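Local coordinates for protein metallo-beta-lactamase (PDB 3VPE) that probably hydrolyses beta-lactam antibiotics at a two-zinc centre, as expected of a subclass B3 metallo-beta-lactamase, at residues V170-S175 with I212-E217; L39-T44 with L69-H74; P108-Q113 with H150-I155; D76-I81 with S118-S123. All coordinates share one frame; numbering follows the deposited sequence.

Contact 1 of 4, residues V170-S175 with I212-E217; sequences VVFADS and IAAHPE. With ZN (zinc ion), chain C.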
# COMPACT_ATOMS: atom_id res chain seq x y z
N VAL A 170 8.85 4.58 8.83
CA VAL A 170 7.98 3.50 8.33
C VAL A 170 7.66 3.76 6.86
O VAL A 170 7.42 4.90 6.47
CB VAL A 170 6.67 3.44 9.15
CG1 VAL A 170 5.79 2.26 8.71
CG2 VAL A 170 6.97 3.39 10.65
N VAL A 171 7.68 2.70 6.04
CA VAL A 171 7.43 2.82 4.59
C VAL A 171 6.32 1.82 4.26
O VAL A 171 6.47 0.63 4.54
CB VAL A 171 8.70 2.48 3.77
CG1 VAL A 171 8.39 2.55 2.24
CG2 VAL A 171 9.88 3.41 4.19
N PHE A 172 5.21 2.31 3.70
CA PHE A 172 4.21 1.41 3.11
C PHE A 172 4.55 1.35 1.62
O PHE A 172 4.26 2.29 0.88
CB PHE A 172 2.79 1.92 3.37
CG PHE A 172 1.70 0.89 3.12
CD1 PHE A 172 0.94 0.41 4.17
CD2 PHE A 172 1.43 0.39 1.85
CE1 PHE A 172 -0.08 -0.52 3.98
CE2 PHE A 172 0.41 -0.54 1.62
CZ PHE A 172 -0.36 -1.00 2.70
N ALA A 173 5.22 0.26 1.22
CA ALA A 173 5.81 0.12 -0.11
C ALA A 173 4.79 -0.36 -1.11
O ALA A 173 4.20 -1.44 -0.99
CB ALA A 173 7.01 -0.84 -0.09
N ASP A 174 4.56 0.48 -2.11
CA ASP A 174 3.72 0.07 -3.23
C ASP A 174 4.40 -1.08 -3.95
O ASP A 174 5.62 -1.31 -3.84
CB ASP A 174 3.55 1.25 -4.17
CG ASP A 174 2.48 1.01 -5.23
OD1 ASP A 174 1.60 0.13 -4.98
OD2 ASP A 174 2.51 1.74 -6.24
N SER A 175 3.62 -1.79 -4.76
CA SER A 175 4.17 -2.91 -5.55
C SER A 175 5.06 -2.44 -6.67
O SER A 175 4.70 -1.50 -7.38
CB SER A 175 3.01 -3.68 -6.18
OG SER A 175 2.17 -4.17 -5.14
N ILE A 212 6.39 -2.06 5.20
CA ILE A 212 5.15 -2.86 5.06
C ILE A 212 4.84 -2.90 3.57
O ILE A 212 4.53 -1.87 2.98
CB ILE A 212 3.95 -2.25 5.83
CG1 ILE A 212 4.34 -2.13 7.32
CG2 ILE A 212 2.70 -3.10 5.60
CD1 ILE A 212 3.88 -0.87 8.04
N ALA A 213 5.01 -4.07 2.95
CA ALA A 213 4.78 -4.18 1.50
C ALA A 213 3.31 -4.42 1.23
O ALA A 213 2.61 -5.08 2.00
CB ALA A 213 5.62 -5.33 0.93
N ALA A 214 2.81 -3.86 0.13
CA ALA A 214 1.39 -3.96 -0.19
C ALA A 214 0.91 -5.43 -0.20
O ALA A 214 -0.17 -5.69 0.30
CB ALA A 214 1.11 -3.24 -1.50
N HIS A 215 1.71 -6.33 -0.78
CA HIS A 215 1.56 -7.76 -0.53
C HIS A 215 2.49 -8.09 0.62
O HIS A 215 3.71 -8.05 0.43
CB HIS A 215 1.90 -8.55 -1.79
CG HIS A 215 0.85 -8.42 -2.84
ND1 HIS A 215 -0.19 -9.30 -2.93
CD2 HIS A 215 0.68 -7.49 -3.87
CE1 HIS A 215 -1.03 -8.90 -3.93
NE2 HIS A 215 -0.48 -7.81 -4.52
N PRO A 216 1.92 -8.39 1.80
CA PRO A 216 2.73 -8.33 3.03
C PRO A 216 3.86 -9.34 3.08
O PRO A 216 4.87 -9.09 3.75
CB PRO A 216 1.72 -8.60 4.15
CG PRO A 216 0.50 -9.19 3.48
CD PRO A 216 0.50 -8.60 2.10
N GLU A 217 3.71 -10.47 2.41
CA GLU A 217 4.79 -11.47 2.44
C GLU A 217 6.09 -11.02 1.74
O GLU A 217 7.15 -11.62 1.91
CB GLU A 217 4.26 -12.79 1.83
CG GLU A 217 4.11 -12.77 0.30
CD GLU A 217 2.90 -12.01 -0.24
OE1 GLU A 217 1.99 -11.59 0.50
OE2 GLU A 217 2.87 -11.89 -1.49
ZN ZN C . -1.47 -6.43 -5.67
O HOH W 1 3.61 -5.35 -2.99
O HOH W 2 0.48 -5.71 -6.43
O HOH W 3 -2.07 -5.99 -7.61

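Contact 2 of 4, residues L39-T44 with L69-H74; sequences LVDGTT and LSTHSH. With ZN (zinc ion), chain B.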
# COMPACT_ATOMS: atom_id res chain seq x y z
N LEU A 39 -5.91 5.64 7.17
CA LEU A 39 -5.94 4.23 6.74
C LEU A 39 -5.16 4.17 5.44
O LEU A 39 -5.39 5.00 4.55
CB LEU A 39 -7.39 3.75 6.51
CG LEU A 39 -7.54 2.35 5.90
CD1 LEU A 39 -6.99 1.23 6.81
CD2 LEU A 39 -9.00 2.07 5.58
N VAL A 40 -4.25 3.22 5.31
CA VAL A 40 -3.59 3.00 4.04
C VAL A 40 -4.15 1.73 3.43
O VAL A 40 -4.01 0.63 4.01
CB VAL A 40 -2.06 2.87 4.21
CG1 VAL A 40 -1.35 2.79 2.85
CG2 VAL A 40 -1.51 4.01 5.07
N ASP A 41 -4.75 1.89 2.25
CA ASP A 41 -5.40 0.84 1.42
C ASP A 41 -6.70 0.25 2.01
O ASP A 41 -6.98 0.39 3.20
CB ASP A 41 -4.42 -0.27 0.97
CG ASP A 41 -3.52 0.20 -0.17
OD1 ASP A 41 -3.89 1.18 -0.87
OD2 ASP A 41 -2.45 -0.39 -0.40
N GLY A 42 -7.47 -0.39 1.13
CA GLY A 42 -8.78 -0.97 1.50
C GLY A 42 -8.89 -2.46 1.33
O GLY A 42 -9.90 -3.07 1.75
N THR A 43 -7.86 -3.08 0.76
CA THR A 43 -7.90 -4.47 0.30
C THR A 43 -8.96 -4.67 -0.78
O THR A 43 -9.18 -3.76 -1.57
CB THR A 43 -7.97 -5.54 1.44
OG1 THR A 43 -9.32 -5.66 1.93
CG2 THR A 43 -7.07 -5.14 2.60
N THR A 44 -9.57 -5.85 -0.82
CA THR A 44 -10.55 -6.18 -1.87
C THR A 44 -11.93 -5.70 -1.46
O THR A 44 -12.16 -5.30 -0.32
CB THR A 44 -10.63 -7.70 -2.04
OG1 THR A 44 -11.03 -8.25 -0.77
CG2 THR A 44 -9.30 -8.31 -2.50
N LEU A 69 -5.35 6.44 2.25
CA LEU A 69 -4.28 6.61 1.24
C LEU A 69 -4.28 5.40 0.34
O LEU A 69 -4.38 4.29 0.84
CB LEU A 69 -2.92 6.79 1.92
CG LEU A 69 -2.90 7.83 3.05
CD1 LEU A 69 -1.46 7.91 3.57
CD2 LEU A 69 -3.36 9.19 2.59
N SER A 70 -4.19 5.59 -0.98
CA SER A 70 -4.12 4.46 -1.89
C SER A 70 -2.69 4.27 -2.41
O SER A 70 -2.11 5.23 -2.89
CB SER A 70 -5.04 4.75 -3.09
OG SER A 70 -4.90 3.74 -4.10
N THR A 71 -2.15 3.06 -2.33
CA THR A 71 -0.90 2.74 -3.05
C THR A 71 -1.16 2.70 -4.55
O THR A 71 -0.62 3.51 -5.30
CB THR A 71 -0.30 1.39 -2.61
OG1 THR A 71 -1.30 0.36 -2.68
CG2 THR A 71 0.29 1.51 -1.16
N HIS A 72 -2.01 1.77 -5.01
CA HIS A 72 -2.34 1.76 -6.42
C HIS A 72 -3.72 1.18 -6.64
O HIS A 72 -4.28 0.46 -5.79
CB HIS A 72 -1.25 1.07 -7.27
CG HIS A 72 -1.18 -0.42 -7.09
ND1 HIS A 72 -0.36 -1.01 -6.21
CD2 HIS A 72 -1.83 -1.45 -7.78
CE1 HIS A 72 -0.49 -2.35 -6.30
NE2 HIS A 72 -1.40 -2.63 -7.26
N SER A 73 -4.27 1.51 -7.81
CA SER A 73 -5.67 1.27 -8.16
C SER A 73 -5.94 -0.10 -8.82
O SER A 73 -6.50 -0.16 -9.94
CB SER A 73 -6.15 2.47 -9.00
OG SER A 73 -5.25 2.67 -10.08
N HIS A 74 -5.52 -1.18 -8.16
CA HIS A 74 -5.91 -2.54 -8.55
C HIS A 74 -6.88 -3.05 -7.53
O HIS A 74 -6.77 -2.67 -6.35
CB HIS A 74 -4.71 -3.46 -8.63
CG HIS A 74 -3.87 -3.24 -9.85
ND1 HIS A 74 -2.60 -3.65 -9.94
CD2 HIS A 74 -4.19 -2.64 -11.07
CE1 HIS A 74 -2.12 -3.32 -11.15
NE2 HIS A 74 -3.09 -2.71 -11.84
ZN ZN B . -1.40 -4.32 -8.41
O HOH W 4 -5.19 1.24 -3.25
O HOH W 3 -2.07 -5.99 -7.61

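Contact 3 of 4, residues P108-Q113 with H150-I155; sequences PKSDPQ and HTEGGI. With ZN (zinc ion), chain B.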
# COMPACT_ATOMS: atom_id res chain seq x y z
N PRO A 108 -7.44 2.26 -16.71
CA PRO A 108 -7.18 2.70 -18.08
C PRO A 108 -6.61 1.55 -18.89
O PRO A 108 -6.00 0.62 -18.34
CB PRO A 108 -6.16 3.81 -17.89
CG PRO A 108 -5.38 3.37 -16.67
CD PRO A 108 -6.39 2.73 -15.77
N LYS A 109 -6.79 1.60 -20.20
CA LYS A 109 -6.26 0.56 -21.06
C LYS A 109 -4.74 0.50 -21.07
O LYS A 109 -4.16 -0.49 -21.52
CB LYS A 109 -6.82 0.74 -22.48
CG LYS A 109 -8.33 0.53 -22.47
CD LYS A 109 -9.05 0.95 -23.74
CE LYS A 109 -10.56 0.74 -23.58
NZ LYS A 109 -11.21 1.63 -22.57
N SER A 110 -4.09 1.53 -20.54
CA SER A 110 -2.65 1.55 -20.42
C SER A 110 -2.16 0.76 -19.21
O SER A 110 -0.97 0.47 -19.12
CB SER A 110 -2.15 3.00 -20.32
OG SER A 110 -2.87 3.68 -19.29
N ASP A 111 -3.07 0.40 -18.28
CA ASP A 111 -2.63 -0.34 -17.10
C ASP A 111 -2.17 -1.75 -17.46
O ASP A 111 -2.87 -2.46 -18.21
CB ASP A 111 -3.74 -0.40 -16.07
CG ASP A 111 -3.24 -0.83 -14.72
OD1 ASP A 111 -3.00 0.06 -13.88
OD2 ASP A 111 -3.06 -2.04 -14.52
N PRO A 112 -1.01 -2.21 -16.93
CA PRO A 112 -0.57 -3.55 -17.32
C PRO A 112 -1.58 -4.66 -16.94
O PRO A 112 -1.62 -5.71 -17.61
CB PRO A 112 0.77 -3.74 -16.56
CG PRO A 112 1.24 -2.32 -16.32
CD PRO A 112 -0.01 -1.53 -16.07
N GLN A 113 -2.38 -4.42 -15.91
CA GLN A 113 -3.38 -5.42 -15.50
C GLN A 113 -4.78 -4.98 -15.86
O GLN A 113 -5.78 -5.43 -15.26
CB GLN A 113 -3.24 -5.80 -14.01
CG GLN A 113 -1.95 -6.57 -13.79
CD GLN A 113 -1.82 -7.20 -12.43
OE1 GLN A 113 -2.42 -8.22 -12.17
NE2 GLN A 113 -1.02 -6.59 -11.55
N HIS A 150 4.14 -0.45 -11.94
CA HIS A 150 3.07 -1.45 -11.81
C HIS A 150 1.72 -0.85 -12.15
O HIS A 150 0.84 -1.57 -12.69
CB HIS A 150 3.18 -2.00 -10.37
CG HIS A 150 2.17 -3.04 -9.99
ND1 HIS A 150 2.39 -4.37 -10.10
CD2 HIS A 150 0.92 -2.89 -9.41
CE1 HIS A 150 1.32 -5.04 -9.62
NE2 HIS A 150 0.42 -4.14 -9.22
N THR A 151 1.52 0.43 -11.81
CA THR A 151 0.46 1.31 -12.32
C THR A 151 1.07 2.70 -12.53
O THR A 151 2.13 2.99 -11.96
CB THR A 151 -0.73 1.50 -11.36
OG1 THR A 151 -0.31 2.24 -10.21
CG2 THR A 151 -1.32 0.15 -10.97
N GLU A 152 0.39 3.55 -13.28
CA GLU A 152 0.93 4.90 -13.56
C GLU A 152 0.95 5.82 -12.34
O GLU A 152 1.86 6.63 -12.18
CB GLU A 152 0.16 5.54 -14.72
CG GLU A 152 0.84 6.78 -15.28
CD GLU A 152 0.11 7.37 -16.47
OE1 GLU A 152 -0.91 6.78 -16.91
OE2 GLU A 152 0.56 8.44 -16.95
N GLY A 153 -0.05 5.69 -11.48
CA GLY A 153 -0.19 6.59 -10.35
C GLY A 153 0.19 5.98 -8.99
O GLY A 153 -0.23 6.50 -7.95
N GLY A 154 1.01 4.94 -9.00
CA GLY A 154 1.44 4.31 -7.74
C GLY A 154 2.13 5.27 -6.78
O GLY A 154 2.98 6.05 -7.20
N ILE A 155 1.79 5.16 -5.50
CA ILE A 155 2.46 5.94 -4.48
C ILE A 155 2.89 5.04 -3.34
O ILE A 155 2.12 4.18 -2.89
CB ILE A 155 1.50 7.03 -3.90
CG1 ILE A 155 1.03 8.04 -4.97
CG2 ILE A 155 2.12 7.73 -2.66
CD1 ILE A 155 2.07 9.06 -5.42
ZN ZN B . -1.40 -4.32 -8.41
O HOH W 5 -2.06 2.65 -14.55
O HOH W 6 0.63 -4.34 -12.93
O HOH W 3 -2.07 -5.99 -7.61

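Contact 4 of 4, residues D76-I81 with S118-S123; sequences DHAGGI and SNFPGS. With ZN (zinc ion), chain C.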
# COMPACT_ATOMS: atom_id res chain seq x y z
N ASP A 76 -7.20 -5.64 -5.78
CA ASP A 76 -6.71 -6.33 -4.57
C ASP A 76 -6.32 -5.35 -3.45
O ASP A 76 -6.35 -5.73 -2.27
CB ASP A 76 -5.62 -7.40 -4.85
CG ASP A 76 -4.42 -6.88 -5.62
OD1 ASP A 76 -4.59 -6.00 -6.51
OD2 ASP A 76 -3.31 -7.42 -5.38
N HIS A 77 -5.98 -4.11 -3.83
CA HIS A 77 -5.62 -3.05 -2.83
C HIS A 77 -6.66 -1.98 -2.63
O HIS A 77 -6.77 -1.41 -1.54
CB HIS A 77 -4.28 -2.38 -3.22
CG HIS A 77 -3.20 -3.38 -3.48
ND1 HIS A 77 -2.44 -3.93 -2.48
CD2 HIS A 77 -2.87 -4.04 -4.64
CE1 HIS A 77 -1.60 -4.83 -3.02
NE2 HIS A 77 -1.86 -4.91 -4.35
N ALA A 78 -7.41 -1.67 -3.70
CA ALA A 78 -8.32 -0.55 -3.76
C ALA A 78 -9.79 -1.00 -3.86
O ALA A 78 -10.66 -0.14 -3.71
CB ALA A 78 -7.98 0.31 -4.97
N GLY A 79 -10.03 -2.30 -4.08
CA GLY A 79 -11.43 -2.82 -4.19
C GLY A 79 -12.30 -2.48 -2.98
O GLY A 79 -13.50 -2.20 -3.13
N GLY A 80 -11.69 -2.45 -1.79
CA GLY A 80 -12.43 -2.11 -0.57
C GLY A 80 -12.46 -0.63 -0.20
O GLY A 80 -13.09 -0.25 0.79
N ILE A 81 -11.79 0.23 -0.98
CA ILE A 81 -11.69 1.62 -0.60
C ILE A 81 -13.04 2.34 -0.59
O ILE A 81 -13.30 3.14 0.29
CB ILE A 81 -10.61 2.40 -1.42
CG1 ILE A 81 -9.20 1.98 -0.96
CG2 ILE A 81 -10.84 3.91 -1.28
CD1 ILE A 81 -8.07 2.61 -1.79
N SER A 118 -10.16 -7.41 -12.24
CA SER A 118 -11.53 -6.92 -12.37
C SER A 118 -11.71 -5.44 -12.06
O SER A 118 -10.95 -4.86 -11.27
CB SER A 118 -12.45 -7.70 -11.42
OG SER A 118 -12.67 -9.01 -11.89
N ASN A 119 -12.75 -4.86 -12.65
CA ASN A 119 -13.26 -3.58 -12.20
C ASN A 119 -13.67 -3.70 -10.74
O ASN A 119 -13.89 -4.81 -10.24
CB ASN A 119 -14.51 -3.16 -12.99
CG ASN A 119 -14.22 -2.80 -14.44
OD1 ASN A 119 -13.09 -2.55 -14.84
ND2 ASN A 119 -15.29 -2.77 -15.24
N PHE A 120 -13.76 -2.58 -10.05
CA PHE A 120 -14.15 -2.61 -8.65
C PHE A 120 -15.06 -1.43 -8.35
O PHE A 120 -15.26 -0.59 -9.21
CB PHE A 120 -12.90 -2.71 -7.73
CG PHE A 120 -11.88 -1.60 -7.95
CD1 PHE A 120 -10.78 -1.80 -8.80
CD2 PHE A 120 -11.98 -0.39 -7.27
CE1 PHE A 120 -9.84 -0.78 -8.99
CE2 PHE A 120 -11.06 0.64 -7.46
CZ PHE A 120 -9.98 0.44 -8.33
N PRO A 121 -15.60 -1.35 -7.12
CA PRO A 121 -16.50 -0.22 -6.86
C PRO A 121 -15.81 1.13 -6.83
O PRO A 121 -14.77 1.31 -6.17
CB PRO A 121 -17.14 -0.58 -5.51
CG PRO A 121 -16.93 -2.05 -5.34
CD PRO A 121 -15.62 -2.35 -6.03
N GLY A 122 -16.37 2.08 -7.56
CA GLY A 122 -15.87 3.46 -7.57
C GLY A 122 -16.09 4.12 -6.22
O GLY A 122 -17.09 3.83 -5.52
N SER A 123 -15.16 5.00 -5.84
CA SER A 123 -15.22 5.68 -4.55
C SER A 123 -15.56 7.15 -4.71
O SER A 123 -15.21 7.79 -5.73
CB SER A 123 -13.88 5.54 -3.81
OG SER A 123 -13.90 6.32 -2.62
ZN ZN C . -1.47 -6.43 -5.67
O HOH W 3 -2.07 -5.99 -7.61
O HOH W 7 -13.05 1.01 -4.19
O HOH W 2 0.48 -5.71 -6.43

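Contact 1 of 4, residues V170-S175 with I212-E217
V171, A173, I212 and A214 join two parallel strands through three backbone hydrogen bonds. The N of I212 gives a nearly straight bond to the O of V171 (2.8 Å), the N of A173 returns one to the O of I212, and the N of A214 reaches the O of A173. On the face carrying F172 and I212, the phenyl ring crosses the isoleucine at a slant, CE1 of F172 4.1 Å from CG2 of I212, while the carbonyl O of I212 sits 3.9 Å above one ring face, toward its rim. With CG of F172 anti to the backbone N (chi1 -165°), the ring also reaches A214, its CE2 4.0 Å from the CA of A214.

Beyond the strand ends, OG of S175 lies at the edge of the H215 ring and holds two waters. One accepts from the N of H215; the other is a zinc ligand, 2.6 Å from OG of S175. NE2 of H215 binds the same zinc ion, whose protein ligands are completed by D76 and H77. This beta-alpha-beta crossover through helix 190-204 places a metallo-beta-lactamase zinc ligand in the loop just past its second strand.

Contact 2 of 4, residues L39-T44 with L69-H74
L69 pairs with V40 in a parallel bridge, its N bonded to the O of L39 (2.7 Å) and its O accepting from the N of D41. On the face that L69 shares with V40, CD1 of the leucine lies 4.2 Å from CG2 of the valine, a light apolar touch. The CB of S70 points away from 39-44, yet its OG donates to a water that in turn donates to OD1 of D41 and to the O of H72.

T71 is gripped twice by the D41 carboxylate. Its N reaches OD1 of D41 (2.9 Å) on the syn side, 22° out of the carboxylate plane, and its OG1 donates to the syn lone pair of OD2 of D41 (2.7 Å). The hydroxyl stands between the backbone N and carbonyl carbon (chi1 51°), where it faces the acid, and the two bonds fix the rotation of the buried carboxylate.

The chain then leaves D41 and turns to the metal. NE2 of H72 (2.0 Å) and ND1 of H74 (2.1 Å) bind one zinc ion, with S73 between them at the centre of an inverse gamma turn; H150 is the third histidine. OD1 of D174 is hydrogen-bonded to ND1 of H72, and OD2 of D111 to NE2 of H74, so each ring has a second-shell acid. The arrangement is the start of the HxHxDH zinc motif of the metallo-beta-lactamase fold, on the loop after strand 65-69.

Contact 3 of 4, residues P108-Q113 with H150-I155
Packing joins D111 to T151 and P112 and Q113 to H150, with no direct hydrogen bond between the two loops. OD1 of D111 lies 3.4 Å from CG2 of T151, the two side chains side by side and pointing the same way. CD of P112 rests 3.5 Å from the O of H150. The Q113 amide crosses the imidazole obliquely, the two planes 88° apart, with NE2 of Q113 3.4 Å from CE1 of H150.

Water makes the polar links. One molecule donates to OD1 of D111 and accepts from the N of E152; another donates to the O of H150 (2.8 Å), accepts from NE2 of Q113, and sits over the centre of one face of the H150 ring.

Within 108-113, a type I turn from P108 to D111 precedes an Asx turn, in which OD2 of D111 accepts from the N of Q113 (2.8 Å).

Metal coordination fixes the other end: NE2 of H150 binds zinc at 2.0 Å, while ND1 of H150 is hydrogen-bonded to the O of T177, and OG1 of T151 to ND2 of N98. These loops flank the three-histidine zinc site of metallo-beta-lactamases.

Contact 4 of 4, residues D76-I81 with S118-S123
The backbone of G79 passes close to that of F120, their CA atoms 5.2 Å apart, where the turn after helix 75-78 lies against an irregular loop, without a direct hydrogen bond between them. F120 carries most of the packing. One face of its ring is turned to the A78-G79 peptide, with the N of G79 4.2 Å above the plane and offset toward the rim. CG of F120 stands between its backbone N and carbonyl carbon (chi1 56°), which lays the ring against A78 and G79: CZ of F120 meets CB of A78 at 3.9 Å, and CB of F120 lies 3.8 Å from CA of G79.

CD of P121 touches the O of G79 at 3.6 Å. A water close to the O of A78 and the O of P121 lies between the loops. The O of A78 also accepts from the N of I81 (3.0 Å), closing the turn. T101 and L102 of helix 96-104 pack against F120 and A78 respectively.

At the start of the same helical turn, and away from the 118-123 loop, OD2 of D76 (2.1 Å) and NE2 of H77 bind the second zinc ion together with H215. The other carboxylate oxygen, OD1 of D76, accepts from the water that bridges the two zinc ions. Backbone hydrogen bonds between H77 and G42 and between G80 and T43 tie this segment to the loop that follows strand 37-40. D76 and H77 supply the DH half of the HxHxDH signature, so the packed 76-81 segment belongs to the dinuclear site of a B3 metallo-beta-lactamase.

In the fold
Contacts 1 and 2 are buried near the middle of the chain, their centres about 11 Å apart, and both rest on parallel strand pairing, one in each of the two sheets. Contacts 3 and 4 lie farther out; contact 3, partly exposed, joins two loops, and contact 4, buried, a short helix and a loop, by packing and water. The zinc ions unite them: contacts 2 and 3 share one, contacts 1 and 4 the other, and a single water bridges both metals. Second-shell hydrogen bonds tie the histidines of contact 2 to acids of contacts 1 and 3, whereas contacts 2 and 4 meet through backbone bonds. Contacts 3 and 4 do not touch.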